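Local coordinates for oligopeptide-binding protein oppA (PDB 3DRF) that captures oligopeptides in a voluminous cavity between closing lobes and serves as the receptor of the OppABCDF ABC transporter for peptide uptake, at residues N34-Q40 with Y272-M278; M62-G66 with I235-P239; E246-L250 with W565-V570; S280-K284 with F349-S354. All coordinates share one frame. Residue numbers count along the deposited sequence, not the author numbering.

How the interactions relate
Interaction 1 is the hub, touching each of the other three. Met62 of interaction 2 packs its CG 3.9 Å from Tyr39 CB; the two centres lie 12 Å apart, and both contacts reach the same mixed sheet. Leu35 CB reaches Leu250 CD1 of interaction 3 at 3.9 Å, and Leu35 CD2 lies 4.1 Å from Ile568 CG2. Gln40 NE2 probably donates to Gln282 OE1 of interaction 4 over 2.9 Å. Interactions 2 and 3 also meet, through Trp565 NE1 at 3.4 Å from Gly64 C. Interaction 4 touches neither, its nearest atoms lying about 15 and about 18 Å from them, where strand 354-356 joins the eight-stranded sheet of this Venus fly-trap protein.

Interaction 1: N34-Q40 with Y272-M278; sequences NLKVAYQ and YDIINGM
Residues 34-40 are extended throughout and run parallel to the short strand 274-276, with the two axes 4.6 Å apart at closest approach and 23° between their directions. The register pairs Val37 with Ile274, Ala38 with Ile275 and Tyr39 with Asn276, CA atoms 4.7 to 4.9 Å apart. Bonds alternate as expected for parallel strands: Ala38 N to Ile274 O (3.0 Å), Asn276 N to Ala38 O (2.9 Å) and Gln40 N to Asn276 O (3.0 Å). Before them Asp273 adopts helical phi/psi (-76/-34), so that Lys36 O receives Asp273 N at 2.8 Å and, weakly, Ile274 N at 3.4 Å. The Asp273 side chain (chi1 m) returns to accept Lys36 N on OD2 at 2.9 Å, while its OD1 forms a salt bridge with Arg551.

Val37, Ile274, Tyr39 and Asn276 share one face, where Val37 CG1 meets Ile274 CB at 4.1 Å. On the other, Ala38 CB sits 3.5 Å from the Tyr272 ring centroid, a CH-pi contact almost on the ring normal. Gly277 has phi 79°; a beta carbon there would clash with Tyr39 CZ. Water 1 links Gln40 O (2.8 Å) to Gly277 O (2.7 Å).

Strand 252-258 flanks 34-40 on its other edge and leads through helix 263-268, which Tyr272 and Ile275 touch, into 274-276: a beta-alpha-beta crossover spanning the N-terminal strand.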
loop_
_atom_site.group_PDB
_atom_site.type_symbol
_atom_site.label_atom_id
_atom_site.label_comp_id
_atom_site.label_asym_id
_atom_site.label_seq_id
_atom_site.Cartn_x
_atom_site.Cartn_y
_atom_site.Cartn_z
ATOM N N ASN A 34 3.718 29.941 6.476
ATOM C CA ASN A 34 3.115 29.332 5.290
ATOM C C ASN A 34 4.092 28.320 4.718
ATOM O O ASN A 34 5.034 28.664 4.095
ATOM C CB ASN A 34 2.748 30.427 4.269
ATOM C CG ASN A 34 1.705 31.408 4.865
ATOM O OD1 ASN A 34 0.581 31.077 5.091
ATOM N ND2 ASN A 34 2.128 32.597 5.154
ATOM N N LEU A 35 3.802 27.060 4.974
ATOM C CA LEU A 35 4.715 25.967 4.639
ATOM C C LEU A 35 4.463 25.479 3.224
ATOM O O LEU A 35 3.361 25.451 2.788
ATOM C CB LEU A 35 4.492 24.816 5.650
ATOM C CG LEU A 35 5.449 23.602 5.582
ATOM C CD1 LEU A 35 6.775 23.990 6.229
ATOM C CD2 LEU A 35 4.839 22.462 6.368
ATOM N N LYS A 36 5.520 25.102 2.555
ATOM C CA LYS A 36 5.432 24.581 1.201
ATOM C C LYS A 36 5.983 23.155 1.178
ATOM O O LYS A 36 7.139 22.953 1.446
ATOM C CB LYS A 36 6.256 25.448 0.231
ATOM C CG LYS A 36 5.619 26.884 0.056
ATOM C CD LYS A 36 6.322 27.568 -1.031
ATOM C CE LYS A 36 7.669 27.790 -0.481
ATOM N NZ LYS A 36 8.545 28.622 -1.443
ATOM N N VAL A 37 5.145 22.190 0.839
ATOM C CA VAL A 37 5.503 20.779 0.808
ATOM C C VAL A 37 5.218 20.209 -0.572
ATOM O O VAL A 37 4.309 20.597 -1.221
ATOM C CB VAL A 37 4.657 19.980 1.873
ATOM C CG1 VAL A 37 5.202 18.553 2.054
ATOM C CG2 VAL A 37 4.671 20.676 3.229
ATOM N N ALA A 38 6.032 19.255 -0.990
ATOM C CA ALA A 38 5.772 18.452 -2.176
ATOM C C ALA A 38 5.916 16.947 -1.917
ATOM O O ALA A 38 6.595 16.513 -1.038
ATOM C CB ALA A 38 6.682 18.902 -3.382
ATOM N N TYR A 39 5.258 16.202 -2.793
ATOM C CA TYR A 39 5.467 14.757 -2.949
ATOM C C TYR A 39 6.014 14.491 -4.346
ATOM O O TYR A 39 5.495 14.983 -5.302
ATOM C CB TYR A 39 4.134 13.989 -2.689
ATOM C CG TYR A 39 4.350 12.508 -2.494
ATOM C CD1 TYR A 39 4.441 11.953 -1.222
ATOM C CD2 TYR A 39 4.523 11.663 -3.584
ATOM C CE1 TYR A 39 4.672 10.586 -1.073
ATOM C CE2 TYR A 39 4.728 10.361 -3.429
ATOM C CZ TYR A 39 4.824 9.842 -2.177
ATOM O OH TYR A 39 5.036 8.487 -2.050
ATOM N N GLN A 40 7.072 13.707 -4.402
ATOM C CA GLN A 40 7.683 13.370 -5.673
ATOM C C GLN A 40 6.839 12.331 -6.428
ATOM O O GLN A 40 6.626 11.244 -5.994
ATOM C CB GLN A 40 9.109 12.849 -5.458
ATOM C CG GLN A 40 9.857 12.677 -6.814
ATOM C CD GLN A 40 11.259 12.176 -6.583
ATOM O OE1 GLN A 40 11.489 11.004 -6.454
ATOM N NE2 GLN A 40 12.194 13.105 -6.519
ATOM N N TYR A 272 10.350 24.349 -2.262
ATOM C CA TYR A 272 9.671 23.564 -1.216
ATOM C C TYR A 272 10.479 23.547 0.060
ATOM O O TYR A 272 11.677 23.437 0.000
ATOM C CB TYR A 272 9.392 22.135 -1.710
ATOM C CG TYR A 272 8.535 22.139 -2.966
ATOM C CD1 TYR A 272 7.211 22.596 -2.925
ATOM C CD2 TYR A 272 9.013 21.697 -4.184
ATOM C CE1 TYR A 272 6.450 22.603 -4.026
ATOM C CE2 TYR A 272 8.221 21.731 -5.299
ATOM C CZ TYR A 272 6.943 22.174 -5.216
ATOM O OH TYR A 272 6.133 22.222 -6.314
ATOM N N ASP A 273 9.819 23.611 1.188
ATOM C CA ASP A 273 10.430 23.410 2.489
ATOM C C ASP A 273 10.715 21.949 2.770
ATOM O O ASP A 273 11.664 21.624 3.433
ATOM C CB ASP A 273 9.546 23.963 3.614
ATOM C CG ASP A 273 9.318 25.448 3.504
ATOM O OD1 ASP A 273 10.333 26.157 3.534
ATOM O OD2 ASP A 273 8.196 25.901 3.422
ATOM N N ILE A 274 9.849 21.076 2.280
ATOM C CA ILE A 274 9.924 19.615 2.536
ATOM C C ILE A 274 9.541 18.941 1.235
ATOM O O ILE A 274 8.611 19.364 0.622
ATOM C CB ILE A 274 8.906 19.238 3.622
ATOM C CG1 ILE A 274 9.194 19.964 4.966
ATOM C CG2 ILE A 274 8.839 17.717 3.798
ATOM C CD1 ILE A 274 8.167 19.736 6.015
ATOM N N ILE A 275 10.248 17.872 0.844
ATOM C CA ILE A 275 9.786 16.945 -0.199
ATOM C C ILE A 275 9.799 15.504 0.305
ATOM O O ILE A 275 10.776 15.030 0.776
ATOM C CB ILE A 275 10.636 17.034 -1.515
ATOM C CG1 ILE A 275 10.751 18.507 -2.028
ATOM C CG2 ILE A 275 10.022 16.102 -2.555
ATOM C CD1 ILE A 275 11.568 18.657 -3.269
ATOM N N ASN A 276 8.635 14.881 0.226
ATOM C CA ASN A 276 8.444 13.468 0.612
ATOM C C ASN A 276 8.449 12.569 -0.610
ATOM O O ASN A 276 8.124 12.989 -1.683
ATOM C CB ASN A 276 7.123 13.334 1.408
ATOM C CG ASN A 276 7.239 13.984 2.782
ATOM O OD1 ASN A 276 8.144 13.674 3.519
ATOM N ND2 ASN A 276 6.341 14.902 3.082
ATOM N N GLY A 277 8.824 11.329 -0.395
ATOM C CA GLY A 277 8.826 10.318 -1.453
ATOM C C GLY A 277 9.975 10.327 -2.437
ATOM O O GLY A 277 9.893 9.722 -3.446
ATOM N N MET A 278 11.055 11.025 -2.098
ATOM C CA MET A 278 12.173 11.099 -3.042
ATOM C C MET A 278 12.894 9.777 -3.231
ATOM O O MET A 278 13.099 9.075 -2.290
ATOM C CB MET A 278 13.175 12.188 -2.623
ATOM C CG MET A 278 12.587 13.586 -2.761
ATOM S SD MET A 278 13.822 14.880 -2.383
ATOM C CE MET A 278 14.938 14.748 -3.811
HETATM O O HOH W 1 7.743 8.964 -4.903
#

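Interaction 2: M62-G66 with I235-P239; sequences MSGPG and IKYVP
Tyr237 carries this contact, with 90 Å² of its surface covered, followed by Met62 and Ile235. Residues 235-239 form an extended strand, so Ile235 and Tyr237 both direct CA-to-CB toward 62-66 while the intervening Lys236 faces elsewhere. The opposing residues leave a helix: 63-65 keep helical phi/psi, and a beta turn is closed by Gly66 N to Ser63 O at 3.0 Å. The backbones stay well separated, with CA atoms 7.4 Å apart for Pro65 and Tyr237 and 8.1 Å for Met62 and Ile235, so side chains fill the gap.

The Tyr237 ring (chi1 m, -77°; chi2 -73°) spans that gap and donates from OH to Met62 O at 2.7 Å, engaging the carbonyl of the last residue of helix 57-62. Pro65 covers one ring face; its CB is 3.6 Å from the ring centroid and 8° off the normal, a CH-pi contact, and its CG lies 3.6 Å from Tyr237 CE2. Gly66 N approaches Tyr237 CE1 to 3.4 Å, and a beta carbon on Gly66 would be tight against that same atom. Ile235 (chi1 m, chi2 t) extends CD1 to 3.6 Å from Met62 O and 4.1 Å from Met62 CB.

Within the mixed sheet, strand 234-239 runs between 224-230 and 252-258; Phe224, Ile253 and Trp49 surround Tyr237, while Met62 also packs on Tyr255 and Val257, seating the end of helix 57-62 on the sheet.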
loop_
_atom_site.group_PDB
_atom_site.type_symbol
_atom_site.label_atom_id
_atom_site.label_comp_id
_atom_site.label_asym_id
_atom_site.label_seq_id
_atom_site.Cartn_x
_atom_site.Cartn_y
_atom_site.Cartn_z
ATOM N N MET A 62 -0.254 12.972 0.744
ATOM C CA MET A 62 -0.703 14.388 0.569
ATOM C C MET A 62 -1.923 14.787 1.397
ATOM O O MET A 62 -2.068 15.927 1.693
ATOM C CB MET A 62 -0.945 14.681 -0.919
ATOM C CG MET A 62 0.328 14.524 -1.781
ATOM S SD MET A 62 0.046 14.941 -3.537
ATOM C CE MET A 62 0.029 16.748 -3.475
ATOM N N SER A 63 -2.739 13.800 1.779
ATOM C CA SER A 63 -3.900 14.006 2.644
ATOM C C SER A 63 -3.558 14.201 4.131
ATOM O O SER A 63 -4.414 14.469 4.895
ATOM C CB SER A 63 -4.910 12.838 2.508
ATOM O OG SER A 63 -4.458 11.670 3.198
ATOM N N GLY A 64 -2.283 14.051 4.490
ATOM C CA GLY A 64 -1.878 14.052 5.887
ATOM C C GLY A 64 -2.393 15.237 6.732
ATOM O O GLY A 64 -2.987 15.057 7.743
ATOM N N PRO A 65 -2.133 16.462 6.253
ATOM C CA PRO A 65 -2.587 17.635 7.021
ATOM C C PRO A 65 -4.121 17.691 7.229
ATOM O O PRO A 65 -4.599 18.235 8.177
ATOM C CB PRO A 65 -2.083 18.836 6.184
ATOM C CG PRO A 65 -0.890 18.331 5.458
ATOM C CD PRO A 65 -1.286 16.861 5.102
ATOM N N GLY A 66 -4.864 17.053 6.336
ATOM C CA GLY A 66 -6.321 16.988 6.465
ATOM C C GLY A 66 -6.847 15.818 7.299
ATOM O O GLY A 66 -8.045 15.683 7.417
ATOM N N ILE A 235 -2.924 20.941 -3.324
ATOM C CA ILE A 235 -3.900 21.252 -2.283
ATOM C C ILE A 235 -3.396 22.484 -1.492
ATOM O O ILE A 235 -2.262 22.541 -1.122
ATOM C CB ILE A 235 -3.981 20.119 -1.233
ATOM C CG1 ILE A 235 -4.188 18.728 -1.882
ATOM C CG2 ILE A 235 -5.072 20.427 -0.181
ATOM C CD1 ILE A 235 -3.839 17.552 -0.960
ATOM N N LYS A 236 -4.276 23.431 -1.248
ATOM C CA LYS A 236 -4.025 24.535 -0.287
ATOM C C LYS A 236 -4.790 24.220 0.977
ATOM O O LYS A 236 -5.992 24.191 1.014
ATOM C CB LYS A 236 -4.444 25.954 -0.792
ATOM C CG LYS A 236 -3.852 27.091 0.160
ATOM C CD LYS A 236 -4.437 28.469 -0.002
ATOM C CE LYS A 236 -4.135 29.352 1.235
ATOM N NZ LYS A 236 -5.196 30.314 1.668
ATOM N N TYR A 237 -4.042 24.018 2.027
ATOM C CA TYR A 237 -4.599 23.755 3.330
ATOM C C TYR A 237 -4.621 25.007 4.248
ATOM O O TYR A 237 -3.641 25.778 4.308
ATOM C CB TYR A 237 -3.725 22.733 4.007
ATOM C CG TYR A 237 -3.858 21.279 3.579
ATOM C CD1 TYR A 237 -4.981 20.544 3.942
ATOM C CD2 TYR A 237 -2.827 20.613 2.938
ATOM C CE1 TYR A 237 -5.067 19.152 3.630
ATOM C CE2 TYR A 237 -2.925 19.260 2.628
ATOM C CZ TYR A 237 -4.043 18.557 2.979
ATOM O OH TYR A 237 -4.165 17.223 2.761
ATOM N N VAL A 238 -5.728 25.185 4.968
ATOM C CA VAL A 238 -5.848 26.224 6.005
ATOM C C VAL A 238 -6.336 25.547 7.268
ATOM O O VAL A 238 -6.832 24.424 7.186
ATOM C CB VAL A 238 -6.865 27.370 5.574
ATOM C CG1 VAL A 238 -6.363 27.978 4.255
ATOM C CG2 VAL A 238 -8.281 26.805 5.422
ATOM N N PRO A 239 -6.235 26.169 8.434
ATOM C CA PRO A 239 -6.660 25.455 9.641
ATOM C C PRO A 239 -8.161 25.131 9.603
ATOM O O PRO A 239 -8.951 25.881 9.084
ATOM C CB PRO A 239 -6.380 26.482 10.739
ATOM C CG PRO A 239 -5.162 27.257 10.209
ATOM C CD PRO A 239 -5.538 27.448 8.755
#

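Interaction 3: E246-L250 with W565-V570; sequences EKPKL and WSEIGV
A loop meets the last modelled residues here in a partly buried contact bridged by water, where the connection between strands 234-239 and 252-258 runs beside the end of helix 564-567. Residues 246-250 have neither helix nor strand geometry: the first three are polyproline-like, Lys249 turns to -78/-35, and Leu250 is polyproline-like again. Opposite, 565-567 stay helical, and Ile568 (-68/140) is the first residue to leave. The backbones come very close, with Pro248 CA 3.8 Å from Ser566 CA.

Ser566 (chi1 m) makes the direct link, its OG donating to Glu246 O at 2.7 Å. Two waters join the segments: water 2 donates to Ser566 O and Lys247 O, each at 2.8 Å, and water 3 donates to Trp565 O (2.8 Å) and Ile568 O (2.7 Å) while accepting from Leu250 N (3.2 Å). Apolar packing centres on Leu250 (chi1 m, chi2 t), whose CD1 lies 4.0 Å from Ile568 CG2 and whose CD2 lies 4.3 Å from Val570 CG1. Lys249 lays its aliphatic chain along 567-568, CD 3.6 Å from Glu567 O and CB 3.6 Å from Ile568 O.

Leu250 and Ile568 both rest on Leu35 of strand 34-40. The contact brings the end of the modelled chain back to its first strand, as in OppA-like proteins of solute-binding family 5, whose chain ends lie in the same lobe.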
loop_
_atom_site.group_PDB
_atom_site.type_symbol
_atom_site.label_atom_id
_atom_site.label_comp_id
_atom_site.label_asym_id
_atom_site.label_seq_id
_atom_site.Cartn_x
_atom_site.Cartn_y
_atom_site.Cartn_z
ATOM N N GLU A 246 -5.046 19.813 19.188
ATOM C CA GLU A 246 -4.074 20.887 19.288
ATOM C C GLU A 246 -4.198 21.758 18.025
ATOM O O GLU A 246 -4.120 21.275 16.955
ATOM C CB GLU A 246 -2.659 20.280 19.400
ATOM C CG GLU A 246 -2.432 19.473 20.678
ATOM C CD GLU A 246 -2.472 20.341 21.920
ATOM O OE1 GLU A 246 -1.789 21.369 21.894
ATOM O OE2 GLU A 246 -3.193 19.987 22.877
ATOM N N LYS A 247 -4.405 23.029 18.186
ATOM C CA LYS A 247 -4.507 23.894 17.045
ATOM C C LYS A 247 -3.153 24.163 16.404
ATOM O O LYS A 247 -2.219 24.368 17.087
ATOM C CB LYS A 247 -5.132 25.209 17.459
ATOM C CG LYS A 247 -6.468 24.987 18.147
ATOM C CD LYS A 247 -7.482 24.503 17.123
ATOM C CE LYS A 247 -8.883 24.230 17.647
ATOM N NZ LYS A 247 -9.966 24.594 16.639
ATOM N N PRO A 248 -3.073 24.155 15.087
ATOM C CA PRO A 248 -1.781 24.316 14.439
ATOM C C PRO A 248 -1.169 25.700 14.628
ATOM O O PRO A 248 -1.826 26.674 14.820
ATOM C CB PRO A 248 -2.084 24.069 12.950
ATOM C CG PRO A 248 -3.500 24.116 12.817
ATOM C CD PRO A 248 -4.141 23.864 14.104
ATOM N N LYS A 249 0.150 25.698 14.546
ATOM C CA LYS A 249 0.955 26.925 14.606
ATOM C C LYS A 249 0.901 27.636 13.250
ATOM O O LYS A 249 0.903 28.854 13.208
ATOM C CB LYS A 249 2.393 26.542 14.973
ATOM C CG LYS A 249 2.581 25.948 16.409
ATOM C CD LYS A 249 4.113 25.663 16.713
ATOM C CE LYS A 249 4.329 24.930 18.020
ATOM N NZ LYS A 249 4.131 25.832 19.161
ATOM N N LEU A 250 0.844 26.917 12.153
ATOM C CA LEU A 250 0.893 27.477 10.805
ATOM C C LEU A 250 -0.391 28.156 10.359
ATOM O O LEU A 250 -1.424 27.808 10.828
ATOM C CB LEU A 250 1.251 26.429 9.745
ATOM C CG LEU A 250 2.628 25.755 9.860
ATOM C CD1 LEU A 250 2.661 24.440 9.065
ATOM C CD2 LEU A 250 3.781 26.651 9.337
ATOM N N TRP A 565 1.435 17.765 12.372
ATOM C CA TRP A 565 0.880 18.906 11.611
ATOM C C TRP A 565 0.481 20.090 12.493
ATOM O O TRP A 565 0.443 21.166 12.052
ATOM C CB TRP A 565 -0.309 18.458 10.728
ATOM C CG TRP A 565 0.173 17.477 9.670
ATOM C CD1 TRP A 565 -0.128 16.139 9.578
ATOM C CD2 TRP A 565 1.093 17.742 8.626
ATOM N NE1 TRP A 565 0.503 15.598 8.530
ATOM C CE2 TRP A 565 1.293 16.536 7.930
ATOM C CE3 TRP A 565 1.757 18.893 8.175
ATOM C CZ2 TRP A 565 2.123 16.458 6.832
ATOM C CZ3 TRP A 565 2.568 18.805 7.081
ATOM C CH2 TRP A 565 2.731 17.608 6.412
ATOM N N SER A 566 0.187 19.852 13.748
ATOM C CA SER A 566 -0.052 20.934 14.712
ATOM C C SER A 566 1.214 21.496 15.341
ATOM O O SER A 566 1.194 22.602 15.859
ATOM C CB SER A 566 -0.981 20.457 15.816
ATOM O OG SER A 566 -2.256 20.184 15.294
ATOM N N GLU A 567 2.287 20.730 15.315
ATOM C CA GLU A 567 3.566 21.127 15.905
ATOM C C GLU A 567 4.510 21.842 14.959
ATOM O O GLU A 567 5.334 22.578 15.407
ATOM C CB GLU A 567 4.280 19.918 16.526
ATOM C CG GLU A 567 3.596 19.411 17.759
ATOM C CD GLU A 567 4.047 18.023 18.163
ATOM O OE1 GLU A 567 4.746 17.390 17.345
ATOM O OE2 GLU A 567 3.622 17.574 19.258
ATOM N N ILE A 568 4.400 21.616 13.666
ATOM C CA ILE A 568 5.322 22.219 12.741
ATOM C C ILE A 568 5.087 23.738 12.699
ATOM O O ILE A 568 3.984 24.236 12.697
ATOM C CB ILE A 568 5.197 21.640 11.331
ATOM C CG1 ILE A 568 5.695 20.206 11.234
ATOM C CG2 ILE A 568 5.952 22.522 10.332
ATOM C CD1 ILE A 568 5.299 19.544 9.926
ATOM N N GLY A 569 6.199 24.435 12.641
ATOM C CA GLY A 569 6.225 25.863 12.482
ATOM C C GLY A 569 7.471 26.302 11.772
ATOM O O GLY A 569 8.261 25.481 11.348
ATOM N N VAL A 570 7.541 27.597 11.473
ATOM C CA VAL A 570 8.714 28.177 10.841
ATOM C C VAL A 570 9.456 29.049 11.847
ATOM O O VAL A 570 10.684 29.114 11.846
ATOM C CB VAL A 570 8.329 29.035 9.639
ATOM C CG1 VAL A 570 7.762 28.167 8.521
ATOM C CG2 VAL A 570 7.338 30.101 10.055
HETATM O O HOH W 2 0.256 23.639 18.238
HETATM O O HOH W 3 1.309 23.809 12.573
#

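Interaction 4: S280-K284 with F349-S354; sequences SSQYK and FSNGLS
Asn351 supplies the main polar link: its ND2 donates to Ser280 O at 3.0 Å and, weakly, to Ser281 O at 3.2 Å. Ser280 O also accepts Tyr283 N at 3.2 Å, closing the 3-10 segment 280-282 before helix 283-287. Phe349 O takes a water 4 proton at 2.8 Å; the same water reaches Ser281 O weakly at 3.5 Å, and Ser281 CA adds a CA-H...O contact to Phe349 O at 3.3 Å.

A type I' beta turn from Ser350 to Leu353 presents Asn351 (chi1 m), closed by Leu353 N to Ser350 O at 3.0 Å; Asn351 (54/36) and Gly352 (79/0) fill its centre, an Asn-Gly pair classically suited to this turn. The turn joins helix 342-349 to strand 354-356, which pairs antiparallel with 536-549. Ser350 OG accepts Ser354 N at 3.2 Å and bonds to Asp346 O, whereas Ser281 OG pairs with Asp419. Gln282 directs its CA-to-CB bond away from 349-354; OE1 accepts from Gln40 NE2 and NE2 donates to Thr260 O.

Apolar closure comes from Leu353 (chi1 m, chi2 t): CD1 lies 3.5 Å from Tyr283 CG, and CD2 sits over the Tyr283 ring, 4.1 Å from its centroid. Tyr283 (chi1 t) also meets Tyr545.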
loop_
_atom_site.group_PDB
_atom_site.type_symbol
_atom_site.label_atom_id
_atom_site.label_comp_id
_atom_site.label_asym_id
_atom_site.label_seq_id
_atom_site.Cartn_x
_atom_site.Cartn_y
_atom_site.Cartn_z
ATOM N N SER A 280 15.717 6.897 -4.005
ATOM C CA SER A 280 17.012 6.595 -3.405
ATOM C C SER A 280 18.195 7.125 -4.221
ATOM O O SER A 280 19.214 7.490 -3.649
ATOM C CB SER A 280 17.156 5.084 -3.235
ATOM O OG SER A 280 16.210 4.578 -2.299
ATOM N N SER A 281 18.040 7.207 -5.536
ATOM C CA SER A 281 19.161 7.620 -6.408
ATOM C C SER A 281 19.564 9.097 -6.217
ATOM O O SER A 281 20.623 9.469 -6.596
ATOM C CB SER A 281 18.857 7.367 -7.871
ATOM O OG SER A 281 17.737 8.130 -8.294
ATOM N N GLN A 282 18.684 9.910 -5.654
ATOM C CA GLN A 282 18.969 11.316 -5.392
ATOM C C GLN A 282 19.526 11.633 -4.016
ATOM O O GLN A 282 19.780 12.732 -3.699
ATOM C CB GLN A 282 17.655 12.124 -5.641
ATOM C CG GLN A 282 17.225 12.136 -7.125
ATOM C CD GLN A 282 15.864 12.702 -7.349
ATOM O OE1 GLN A 282 15.112 12.911 -6.447
ATOM N NE2 GLN A 282 15.564 12.927 -8.582
ATOM N N TYR A 283 19.686 10.619 -3.191
ATOM C CA TYR A 283 20.065 10.795 -1.783
ATOM C C TYR A 283 21.386 11.568 -1.597
ATOM O O TYR A 283 21.473 12.428 -0.760
ATOM C CB TYR A 283 20.142 9.409 -1.101
ATOM C CG TYR A 283 20.351 9.423 0.412
ATOM C CD1 TYR A 283 19.595 10.250 1.265
ATOM C CD2 TYR A 283 21.216 8.530 1.005
ATOM C CE1 TYR A 283 19.745 10.205 2.618
ATOM C CE2 TYR A 283 21.363 8.505 2.361
ATOM C CZ TYR A 283 20.638 9.339 3.154
ATOM O OH TYR A 283 20.750 9.293 4.549
ATOM N N LYS A 284 22.395 11.233 -2.409
ATOM C CA LYS A 284 23.699 11.900 -2.272
ATOM C C LYS A 284 23.575 13.388 -2.668
ATOM O O LYS A 284 24.072 14.238 -2.009
ATOM C CB LYS A 284 24.754 11.171 -3.088
ATOM C CG LYS A 284 26.100 11.779 -2.894
ATOM C CD LYS A 284 27.142 10.905 -3.464
ATOM C CE LYS A 284 27.838 10.035 -2.455
ATOM N NZ LYS A 284 28.927 9.196 -3.100
ATOM N N PHE A 349 22.955 2.135 -7.823
ATOM C CA PHE A 349 22.014 3.259 -7.911
ATOM C C PHE A 349 21.420 3.759 -6.606
ATOM O O PHE A 349 20.990 4.859 -6.580
ATOM C CB PHE A 349 20.839 2.916 -8.865
ATOM C CG PHE A 349 21.238 2.633 -10.305
ATOM C CD1 PHE A 349 21.650 3.668 -11.147
ATOM C CD2 PHE A 349 21.145 1.355 -10.840
ATOM C CE1 PHE A 349 21.980 3.410 -12.432
ATOM C CE2 PHE A 349 21.471 1.112 -12.132
ATOM C CZ PHE A 349 21.869 2.163 -12.939
ATOM N N SER A 350 21.325 2.940 -5.563
ATOM C CA SER A 350 20.435 3.276 -4.409
ATOM C C SER A 350 21.102 4.079 -3.272
ATOM O O SER A 350 20.480 4.357 -2.294
ATOM C CB SER A 350 19.747 2.019 -3.818
ATOM O OG SER A 350 20.589 1.371 -2.884
ATOM N N ASN A 351 22.394 4.383 -3.398
ATOM C CA ASN A 351 23.098 5.160 -2.345
ATOM C C ASN A 351 22.963 4.558 -0.957
ATOM O O ASN A 351 22.855 5.239 0.002
ATOM C CB ASN A 351 22.658 6.632 -2.375
ATOM C CG ASN A 351 23.051 7.279 -3.633
ATOM O OD1 ASN A 351 24.207 7.255 -3.985
ATOM N ND2 ASN A 351 22.131 7.815 -4.336
ATOM N N GLY A 352 22.962 3.228 -0.913
ATOM C CA GLY A 352 22.868 2.513 0.349
ATOM C C GLY A 352 21.475 2.398 0.971
ATOM O O GLY A 352 21.359 1.778 1.989
ATOM N N LEU A 353 20.435 2.944 0.339
ATOM C CA LEU A 353 19.123 2.980 0.960
ATOM C C LEU A 353 18.291 1.738 0.704
ATOM O O LEU A 353 17.450 1.464 1.485
ATOM C CB LEU A 353 18.368 4.197 0.474
ATOM C CG LEU A 353 18.949 5.533 0.912
ATOM C CD1 LEU A 353 18.271 6.575 0.046
ATOM C CD2 LEU A 353 18.571 5.784 2.340
ATOM N N SER A 354 18.589 1.017 -0.364
ATOM C CA SER A 354 17.826 -0.206 -0.725
ATOM C C SER A 354 18.663 -1.436 -0.444
ATOM O O SER A 354 19.802 -1.503 -0.840
ATOM C CB SER A 354 17.424 -0.185 -2.200
ATOM O OG SER A 354 16.554 0.874 -2.453
HETATM O O HOH W 4 22.675 6.828 -7.612
#